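Local coordinates for putative lipoprotein (Bacteroides thetaiotaomicron, PDB 4Q1Z) that is of unknown function but, as a predicted lipoprotein of the DUF4876 family with two domains, is probably held at the bacterial membrane by a lipid, at residues L108-I113 against Q130-Y135; G146-N151 against V267-P272; G218-F223 against V385-G390. All blocks are in the same frame, centred on the assembly; numbering follows the deposited sequence.

Contact 1 (L108-I113 against Q130-Y135)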
loop_
_atom_site.group_PDB
_atom_site.type_symbol
_atom_site.label_atom_id
_atom_site.label_comp_id
_atom_site.label_asym_id
_atom_site.label_seq_id
_atom_site.Cartn_x
_atom_site.Cartn_y
_atom_site.Cartn_z
ATOM N N LEU A 108 -3.858 2.811 0.861
ATOM C CA LEU A 108 -2.651 2.405 1.575
ATOM C C LEU A 108 -2.132 1.132 0.981
ATOM O O LEU A 108 -2.730 0.066 1.156
ATOM C CB LEU A 108 -2.951 2.276 3.072
ATOM C CG LEU A 108 -1.763 1.968 3.978
ATOM C CD1 LEU A 108 -0.802 3.125 4.035
ATOM C CD2 LEU A 108 -2.243 1.472 5.328
ATOM N N ILE A 109 -1.026 1.243 0.232
ATOM C CA ILE A 109 -0.508 0.097 -0.534
ATOM C C ILE A 109 0.948 -0.260 -0.221
ATOM O O ILE A 109 1.689 0.542 0.362
ATOM C CB ILE A 109 -0.705 0.331 -2.080
ATOM C CG1 ILE A 109 -0.236 1.722 -2.594
ATOM C CG2 ILE A 109 -2.151 0.092 -2.483
ATOM C CD1 ILE A 109 1.287 1.906 -2.956
ATOM N N PHE A 110 1.338 -1.486 -0.636
ATOM C CA PHE A 110 2.703 -2.039 -0.603
ATOM C C PHE A 110 3.454 -1.388 -1.747
ATOM O O PHE A 110 3.130 -1.648 -2.909
ATOM C CB PHE A 110 2.671 -3.578 -0.767
ATOM C CG PHE A 110 2.395 -4.378 0.491
ATOM C CD1 PHE A 110 3.362 -4.491 1.493
ATOM C CD2 PHE A 110 1.203 -5.081 0.642
ATOM C CE1 PHE A 110 3.110 -5.244 2.648
ATOM C CE2 PHE A 110 0.952 -5.827 1.795
ATOM C CZ PHE A 110 1.904 -5.901 2.793
ATOM N N LYS A 111 4.383 -0.491 -1.447
ATOM C CA LYS A 111 5.127 0.251 -2.482
ATOM C C LYS A 111 6.350 -0.556 -3.036
ATOM O O LYS A 111 6.622 -0.564 -4.243
ATOM C CB LYS A 111 5.583 1.602 -1.890
ATOM C CG LYS A 111 6.196 2.564 -2.879
ATOM C CD LYS A 111 6.558 3.867 -2.187
ATOM C CE LYS A 111 7.719 4.565 -2.835
ATOM N NZ LYS A 111 8.950 3.749 -2.786
ATOM N N GLU A 112 7.118 -1.156 -2.123
ATOM C CA GLU A 112 8.327 -1.903 -2.419
ATOM C C GLU A 112 8.439 -3.011 -1.411
ATOM O O GLU A 112 8.157 -2.770 -0.231
ATOM C CB GLU A 112 9.557 -0.965 -2.367
ATOM C CG GLU A 112 10.892 -1.641 -2.681
ATOM C CD GLU A 112 11.766 -0.950 -3.714
ATOM O OE1 GLU A 112 11.442 0.191 -4.116
ATOM O OE2 GLU A 112 12.766 -1.569 -4.142
ATOM N N ILE A 113 8.837 -4.228 -1.875
ATOM C CA ILE A 113 9.030 -5.426 -1.047
ATOM C C ILE A 113 10.333 -6.153 -1.455
ATOM O O ILE A 113 10.564 -6.403 -2.646
ATOM C CB ILE A 113 7.786 -6.400 -1.114
ATOM C CG1 ILE A 113 6.449 -5.681 -0.754
ATOM C CG2 ILE A 113 8.012 -7.645 -0.233
ATOM C CD1 ILE A 113 5.134 -6.471 -1.042
ATOM N N GLN A 130 15.232 -8.632 4.687
ATOM C CA GLN A 130 13.816 -8.522 4.294
ATOM C C GLN A 130 13.152 -7.220 4.796
ATOM O O GLN A 130 13.334 -6.849 5.955
ATOM C CB GLN A 130 12.995 -9.721 4.825
ATOM C CG GLN A 130 13.365 -11.067 4.223
ATOM C CD GLN A 130 12.373 -12.168 4.571
ATOM O OE1 GLN A 130 11.879 -12.290 5.703
ATOM N NE2 GLN A 130 12.105 -13.036 3.605
ATOM N N PHE A 131 12.384 -6.545 3.934
ATOM C CA PHE A 131 11.651 -5.332 4.288
ATOM C C PHE A 131 10.413 -5.166 3.382
ATOM O O PHE A 131 10.344 -5.726 2.282
ATOM C CB PHE A 131 12.545 -4.062 4.284
ATOM C CG PHE A 131 12.816 -3.431 2.936
ATOM C CD1 PHE A 131 11.963 -2.455 2.421
ATOM C CD2 PHE A 131 13.912 -3.825 2.171
ATOM C CE1 PHE A 131 12.213 -1.868 1.171
ATOM C CE2 PHE A 131 14.169 -3.229 0.930
ATOM C CZ PHE A 131 13.325 -2.242 0.448
ATOM N N TYR A 132 9.439 -4.385 3.886
ATOM C CA TYR A 132 8.114 -4.074 3.339
ATOM C C TYR A 132 7.889 -2.600 3.491
ATOM O O TYR A 132 7.926 -2.103 4.612
ATOM C CB TYR A 132 7.012 -4.855 4.131
ATOM C CG TYR A 132 7.349 -6.314 4.348
ATOM C CD1 TYR A 132 8.065 -6.726 5.473
ATOM C CD2 TYR A 132 7.029 -7.271 3.391
ATOM C CE1 TYR A 132 8.440 -8.053 5.644
ATOM C CE2 TYR A 132 7.411 -8.600 3.547
ATOM C CZ TYR A 132 8.098 -8.991 4.686
ATOM O OH TYR A 132 8.443 -10.310 4.868
ATOM N N GLU A 133 7.735 -1.885 2.381
ATOM C CA GLU A 133 7.517 -0.448 2.409
ATOM C C GLU A 133 6.076 -0.171 1.992
ATOM O O GLU A 133 5.653 -0.554 0.915
ATOM C CB GLU A 133 8.542 0.283 1.550
ATOM C CG GLU A 133 8.376 1.790 1.553
ATOM C CD GLU A 133 9.452 2.583 0.834
ATOM O OE1 GLU A 133 10.586 2.071 0.688
ATOM O OE2 GLU A 133 9.150 3.721 0.406
ATOM N N ILE A 134 5.332 0.448 2.911
ATOM C CA ILE A 134 3.920 0.848 2.904
ATOM C C ILE A 134 3.877 2.340 2.580
ATOM O O ILE A 134 4.657 3.086 3.148
ATOM C CB ILE A 134 3.372 0.479 4.329
ATOM C CG1 ILE A 134 3.146 -1.011 4.463
ATOM C CG2 ILE A 134 2.170 1.280 4.804
ATOM C CD1 ILE A 134 2.493 -1.596 3.235
ATOM N N TYR A 135 3.009 2.768 1.646
ATOM C CA TYR A 135 2.913 4.165 1.195
ATOM C C TYR A 135 1.492 4.719 1.321
ATOM O O TYR A 135 0.521 4.033 0.988
ATOM C CB TYR A 135 3.386 4.251 -0.275
ATOM C CG TYR A 135 3.405 5.623 -0.938
ATOM C CD1 TYR A 135 4.465 6.506 -0.735
ATOM C CD2 TYR A 135 2.440 5.976 -1.884
ATOM C CE1 TYR A 135 4.520 7.741 -1.390
ATOM C CE2 TYR A 135 2.477 7.213 -2.535
ATOM C CZ TYR A 135 3.529 8.085 -2.297
ATOM O OH TYR A 135 3.585 9.299 -2.948
HETATM O O HOH W 1 10.969 2.189 -2.099
#
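The Phe110 ring takes Ile134 CD1 over one face, a CH-pi contact 3.9 Å from the methyl to the ring centroid, while Tyr132 CB lies at the ring's edge. The Tyr135 ring, on the opposite side of the sheet, has Lys111 CD near its CD1. The two strands run antiparallel within a mixed sheet and contain a classic beta bulge: Lys111 and Glu112 both face Glu133, and the register slips by one. Lys111 N gives Glu133 O a bond of 2.7 Å, whereas the second, from Glu112 N, is weak. Glu133 N returns a bond to Glu112 O within the bulge; regular pairing resumes on one side at Phe110-Ile134 and Ile109-Tyr135, where Tyr135 N bonds Ile109 O, and on the other at Ile113-Tyr132. Phe110, Ile113, Tyr132 and Ile134 share one face, where Ile113 CG2 meets Tyr132 CD2 at 3.8 Å and Ile268 of strand 265-269 covers Phe110 and Ile134. Charge gathers on the other. The Lys111 chain, with CG anti to the backbone N (chi1 -172°), lies beside Glu133, pointing the same way, and its NZ also bonds Arg388 O; Ser195 OG is a second partner of Glu133 OE2. Glu112 OE2 pairs with Arg388, and a water joins Glu112 OE1 to Glu133 OE1. In the salt bridge Lys111 NZ meets Glu133 OE2 at 3.2 Å, from above the carboxylate plane.

Contact 2 (G146-N151 against V267-P272)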
loop_
_atom_site.group_PDB
_atom_site.type_symbol
_atom_site.label_atom_id
_atom_site.label_comp_id
_atom_site.label_asym_id
_atom_site.label_seq_id
_atom_site.Cartn_x
_atom_site.Cartn_y
_atom_site.Cartn_z
ATOM N N GLY A 146 -2.829 0.202 14.970
ATOM C CA GLY A 146 -3.626 -1.018 15.009
ATOM C C GLY A 146 -3.952 -1.713 13.705
ATOM O O GLY A 146 -4.759 -2.651 13.717
ATOM N N ILE A 147 -3.369 -1.242 12.567
ATOM C CA ILE A 147 -3.537 -1.883 11.265
ATOM C C ILE A 147 -2.713 -3.167 11.347
ATOM O O ILE A 147 -1.661 -3.185 11.999
ATOM C CB ILE A 147 -3.147 -0.951 10.086
ATOM C CG1 ILE A 147 -4.275 0.069 9.814
ATOM C CG2 ILE A 147 -2.836 -1.750 8.805
ATOM C CD1 ILE A 147 -3.936 1.135 8.869
ATOM N N TYR A 148 -3.234 -4.254 10.752
ATOM C CA TYR A 148 -2.607 -5.563 10.785
ATOM C C TYR A 148 -1.778 -5.843 9.562
ATOM O O TYR A 148 -2.049 -5.312 8.490
ATOM C CB TYR A 148 -3.683 -6.633 10.893
ATOM C CG TYR A 148 -4.438 -6.611 12.195
ATOM C CD1 TYR A 148 -5.579 -5.831 12.347
ATOM C CD2 TYR A 148 -4.012 -7.369 13.283
ATOM C CE1 TYR A 148 -6.271 -5.794 13.551
ATOM C CE2 TYR A 148 -4.688 -7.331 14.498
ATOM C CZ TYR A 148 -5.824 -6.548 14.626
ATOM O OH TYR A 148 -6.500 -6.499 15.825
ATOM N N PHE A 149 -0.786 -6.722 9.734
ATOM C CA PHE A 149 0.124 -7.261 8.737
ATOM C C PHE A 149 0.141 -8.749 8.894
ATOM O O PHE A 149 0.383 -9.224 10.002
ATOM C CB PHE A 149 1.557 -6.692 8.914
ATOM C CG PHE A 149 2.552 -7.209 7.902
ATOM C CD1 PHE A 149 3.044 -8.518 7.983
ATOM C CD2 PHE A 149 3.017 -6.387 6.880
ATOM C CE1 PHE A 149 3.908 -9.024 7.009
ATOM C CE2 PHE A 149 3.931 -6.874 5.933
ATOM C CZ PHE A 149 4.364 -8.193 6.001
ATOM N N ALA A 150 -0.033 -9.488 7.789
ATOM C CA ALA A 150 0.037 -10.939 7.788
ATOM C C ALA A 150 0.670 -11.500 6.501
ATOM O O ALA A 150 0.611 -10.876 5.432
ATOM C CB ALA A 150 -1.367 -11.533 7.965
ATOM N N ASN A 151 1.269 -12.697 6.630
ATOM C CA ASN A 151 1.728 -13.520 5.515
ATOM C C ASN A 151 0.744 -14.688 5.461
ATOM O O ASN A 151 0.234 -15.116 6.500
ATOM C CB ASN A 151 3.204 -13.956 5.619
ATOM C CG ASN A 151 3.501 -15.000 6.658
ATOM O OD1 ASN A 151 3.495 -14.724 7.845
ATOM N ND2 ASN A 151 3.787 -16.220 6.232
ATOM N N VAL A 267 -0.356 -9.411 3.180
ATOM C CA VAL A 267 -1.579 -8.607 3.309
ATOM C C VAL A 267 -1.439 -7.591 4.437
ATOM O O VAL A 267 -0.842 -7.878 5.476
ATOM C CB VAL A 267 -2.916 -9.415 3.499
ATOM C CG1 VAL A 267 -3.297 -10.213 2.253
ATOM C CG2 VAL A 267 -2.894 -10.300 4.740
ATOM N N ILE A 268 -2.066 -6.422 4.245
ATOM C CA ILE A 268 -2.263 -5.410 5.278
ATOM C C ILE A 268 -3.764 -5.218 5.357
ATOM O O ILE A 268 -4.433 -5.159 4.312
ATOM C CB ILE A 268 -1.462 -4.096 5.168
ATOM C CG1 ILE A 268 -1.577 -3.432 3.756
ATOM C CG2 ILE A 268 0.004 -4.324 5.660
ATOM C CD1 ILE A 268 -1.240 -1.975 3.706
ATOM N N PHE A 269 -4.315 -5.217 6.580
ATOM C CA PHE A 269 -5.766 -5.128 6.745
ATOM C C PHE A 269 -6.165 -4.359 8.007
ATOM O O PHE A 269 -5.444 -4.345 9.021
ATOM C CB PHE A 269 -6.410 -6.516 6.719
ATOM C CG PHE A 269 -6.006 -7.495 7.803
ATOM C CD1 PHE A 269 -4.854 -8.274 7.670
ATOM C CD2 PHE A 269 -6.829 -7.707 8.922
ATOM C CE1 PHE A 269 -4.514 -9.219 8.643
ATOM C CE2 PHE A 269 -6.485 -8.646 9.891
ATOM C CZ PHE A 269 -5.346 -9.419 9.730
ATOM N N ARG A 270 -7.332 -3.704 7.900
ATOM C CA ARG A 270 -7.907 -2.878 8.962
ATOM C C ARG A 270 -9.215 -3.482 9.470
ATOM O O ARG A 270 -10.078 -3.865 8.690
ATOM C CB ARG A 270 -8.139 -1.435 8.450
ATOM C CG ARG A 270 -8.246 -0.388 9.556
ATOM C CD ARG A 270 -8.748 0.948 9.029
ATOM N NE ARG A 270 -8.549 2.030 9.997
ATOM C CZ ARG A 270 -9.427 2.379 10.936
ATOM N NH1 ARG A 270 -10.582 1.734 11.049
ATOM N NH2 ARG A 270 -9.155 3.375 11.769
ATOM N N VAL A 271 -9.351 -3.579 10.785
ATOM C CA VAL A 271 -10.567 -4.102 11.421
ATOM C C VAL A 271 -11.373 -2.856 11.801
ATOM O O VAL A 271 -10.842 -1.992 12.497
ATOM C CB VAL A 271 -10.307 -5.073 12.618
ATOM C CG1 VAL A 271 -11.614 -5.483 13.292
ATOM C CG2 VAL A 271 -9.553 -6.313 12.159
ATOM N N PRO A 272 -12.616 -2.701 11.302
ATOM C CA PRO A 272 -13.390 -1.480 11.609
ATOM C C PRO A 272 -13.681 -1.281 13.093
ATOM O O PRO A 272 -13.943 -2.241 13.822
ATOM C CB PRO A 272 -14.706 -1.672 10.835
ATOM C CG PRO A 272 -14.438 -2.721 9.850
ATOM C CD PRO A 272 -13.391 -3.612 10.442
HETATM O O HOH W 2 -7.005 -2.335 12.288
#
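Tyr148 and Phe269 supply the aromatic part of this contact. Tyr148 CB sits over the centre of the Phe269 ring, a CH-pi contact 3.4 Å from that carbon to the ring centroid and close to the ring normal. The two rings are nearly parallel, planes 13° apart, but slid so far that they barely overlap. Phe269 CG occupies the crowded position between backbone N and carbonyl carbon (chi1 62°), and the ring beyond it lies against Tyr148 with Ala150 CB at its edge. Trp277 meets both rings edge-to-face. An alanine in place of Phe269 would probably leave Tyr148 CB without its ring cover and open a gap beside Ala150 CB and Trp277.

Backbone bonds join strands 148-152 and 265-269 as antiparallel neighbours in the large mixed sheet of this domain. Tyr148 and Phe269 form one hydrogen-bonded pair, Ala150 and Val267 another, and Phe149 with Ile268 is the non-hydrogen-bonded pair between them. The bond from Tyr148 N to Phe269 O measures 2.8 Å. Where the strand pairing ends, a water accepts from Val271 N and donates to Gly146 O.

Apolar contacts fill the rest. Val271 CG2 reaches Tyr148 CE1 at 3.6 Å, and Ala150 CB touches Val267 CG2 at 3.8 Å. On the other face of the sheet Phe149 CD2 meets Ile268 CG2 at 3.9 Å, both side chains packing on Phe110 of strand 108-114. Ile147 CG2 lies 3.7 Å from Phe269 O.

Contact 3 (G218-F223 against V385-G390)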
loop_
_atom_site.group_PDB
_atom_site.type_symbol
_atom_site.label_atom_id
_atom_site.label_comp_id
_atom_site.label_asym_id
_atom_site.label_seq_id
_atom_site.Cartn_x
_atom_site.Cartn_y
_atom_site.Cartn_z
ATOM N N GLY A 218 19.052 -1.251 6.667
ATOM C CA GLY A 218 17.701 -1.215 7.225
ATOM C C GLY A 218 17.548 -0.501 8.554
ATOM O O GLY A 218 16.475 -0.566 9.160
ATOM N N SER A 219 18.598 0.217 9.008
ATOM C CA SER A 219 18.601 0.876 10.321
ATOM C C SER A 219 17.562 1.990 10.460
ATOM O O SER A 219 17.037 2.147 11.563
ATOM C CB SER A 219 19.992 1.392 10.704
ATOM O OG SER A 219 20.495 2.366 9.801
ATOM N N SER A 220 17.244 2.736 9.368
ATOM C CA SER A 220 16.290 3.863 9.422
ATOM C C SER A 220 14.829 3.435 9.225
ATOM O O SER A 220 13.953 4.303 9.137
ATOM C CB SER A 220 16.655 4.954 8.420
ATOM O OG SER A 220 16.534 4.468 7.094
ATOM N N SER A 221 14.553 2.118 9.202
ATOM C CA SER A 221 13.183 1.579 9.116
ATOM C C SER A 221 12.386 2.106 10.291
ATOM O O SER A 221 12.922 2.169 11.394
ATOM C CB SER A 221 13.197 0.049 9.147
ATOM O OG SER A 221 13.847 -0.540 8.032
ATOM N N GLU A 222 11.133 2.510 10.063
ATOM C CA GLU A 222 10.239 3.019 11.111
ATOM C C GLU A 222 9.919 1.910 12.103
ATOM O O GLU A 222 9.992 2.112 13.316
ATOM C CB GLU A 222 8.938 3.562 10.481
ATOM C CG GLU A 222 9.085 4.895 9.755
ATOM C CD GLU A 222 9.811 4.863 8.428
ATOM O OE1 GLU A 222 9.634 3.890 7.661
ATOM O OE2 GLU A 222 10.533 5.840 8.139
ATOM N N PHE A 223 9.602 0.724 11.571
ATOM C CA PHE A 223 9.227 -0.457 12.345
ATOM C C PHE A 223 10.088 -1.672 12.022
ATOM O O PHE A 223 10.804 -1.697 11.020
ATOM C CB PHE A 223 7.735 -0.801 12.130
ATOM C CG PHE A 223 6.820 0.064 12.956
ATOM C CD1 PHE A 223 6.452 1.329 12.519
ATOM C CD2 PHE A 223 6.407 -0.345 14.217
ATOM C CE1 PHE A 223 5.662 2.158 13.317
ATOM C CE2 PHE A 223 5.639 0.490 15.020
ATOM C CZ PHE A 223 5.254 1.728 14.560
ATOM N N VAL A 385 15.551 -0.603 -3.053
ATOM C CA VAL A 385 15.796 0.782 -2.633
ATOM C C VAL A 385 14.772 1.129 -1.567
ATOM O O VAL A 385 13.603 0.782 -1.717
ATOM C CB VAL A 385 15.780 1.803 -3.817
ATOM C CG1 VAL A 385 15.812 3.247 -3.317
ATOM C CG2 VAL A 385 16.946 1.559 -4.782
HETATM N N MSE A 386 15.212 1.801 -0.484
HETATM C CA MSE A 386 14.318 2.282 0.574
HETATM C C MSE A 386 13.943 3.744 0.306
HETATM O O MSE A 386 14.839 4.579 0.100
HETATM C CB MSE A 386 14.960 2.132 1.946
HETATM C CG MSE A 386 14.687 0.782 2.576
HETATM SE SE MSE A 386 15.937 0.488 4.006
HETATM C CE MSE A 386 15.254 1.622 5.408
ATOM N N ARG A 387 12.616 4.046 0.296
ATOM C CA ARG A 387 12.049 5.373 0.043
ATOM C C ARG A 387 12.406 5.828 -1.404
ATOM O O ARG A 387 12.831 6.962 -1.642
ATOM C CB ARG A 387 12.486 6.397 1.122
ATOM C CG ARG A 387 11.925 6.089 2.513
ATOM C CD ARG A 387 12.482 7.000 3.585
ATOM N NE ARG A 387 12.260 6.430 4.913
ATOM C CZ ARG A 387 13.192 5.844 5.656
ATOM N NH1 ARG A 387 14.450 5.801 5.238
ATOM N NH2 ARG A 387 12.883 5.330 6.839
ATOM N N ARG A 388 12.210 4.918 -2.371
ATOM C CA ARG A 388 12.447 5.175 -3.792
ATOM C C ARG A 388 11.469 6.255 -4.276
ATOM O O ARG A 388 10.372 6.371 -3.718
ATOM C CB ARG A 388 12.284 3.870 -4.609
ATOM C CG ARG A 388 12.807 3.951 -6.047
ATOM C CD ARG A 388 12.286 2.841 -6.933
ATOM N NE ARG A 388 12.680 1.520 -6.446
ATOM C CZ ARG A 388 13.787 0.877 -6.803
ATOM N NH1 ARG A 388 14.639 1.428 -7.663
ATOM N NH2 ARG A 388 14.050 -0.323 -6.309
ATOM N N ASN A 389 11.878 7.049 -5.299
ATOM C CA ASN A 389 11.117 8.153 -5.913
ATOM C C ASN A 389 10.668 9.175 -4.868
ATOM O O ASN A 389 9.509 9.601 -4.887
ATOM C CB ASN A 389 9.888 7.667 -6.720
ATOM C CG ASN A 389 10.085 6.448 -7.562
ATOM O OD1 ASN A 389 11.085 6.295 -8.268
ATOM N ND2 ASN A 389 9.091 5.573 -7.547
ATOM N N GLY A 390 11.578 9.527 -3.963
ATOM C CA GLY A 390 11.362 10.521 -2.925
ATOM C C GLY A 390 10.213 10.301 -1.966
ATOM O O GLY A 390 9.543 11.262 -1.596
HETATM O O HOH W 3 9.641 5.636 5.006
#
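Arg387 reaches across to Ser220 and Glu222, joining the 218-223 loop, which leads into strand 223-224, to the loop that follows strand 378-382: a loop-to-loop contact whose polar bonds across it all come from one guanidinium. From CB the chain starts with CG anti to the carbonyl carbon (chi1 -66°) and stays extended through CG and CD to NE. There NE donates to a water 2.7 Å away, which also lies within weak bonding reach of Glu222 OE1. At the tip NH1 and NH2 grip Ser220 end-on, one to each of two oxygens. NH1 bonds Ser220 OG at 3.1 Å, almost straight at 176°, and NH2 bonds Ser220 O, lying above the plane of that carbonyl. NH2 also makes a salt bridge to Glu222 OE2, whose carboxylate stands nearly perpendicular to the guanidinium, 86° between planes. Three bonds would thus fix the rotation of the group; Asn397 ND2 is a further partner of both Ser220 O and Glu222 OE2. Beside them selenomethionine Met386 lays SE 4.0 Å from Gly218 CA. Its methyl CE rests 3.5 Å from Ser220 OG and 3.7 Å from Ser221 OG, which is itself bonded to Gly218 O and Ser199 OG.

Overall arrangement
Beyond the N-terminal seven-strand sheet, the chain enters the second domain at strand 108-114. The chain turns back after 16 residues as strand 131-136, and contact 1 closes this loop. Contact 2 opens after that and spans 115 residues before strand 265-269 comes back beside strand 148-152. Contact 3 opens inside this span, at 218-223, and closes near the C terminus at 385-390, so contacts 2 and 3 cross while contact 1 precedes both. Contact 1 lies between the others: Phe110 CE1 packs 3.8 Å from Phe149 CE2 of contact 2, and Glu133 OE1 of contact 1 probably accepts a hydrogen bond from Arg387 N of contact 3. Contacts 2 and 3 themselves do not touch.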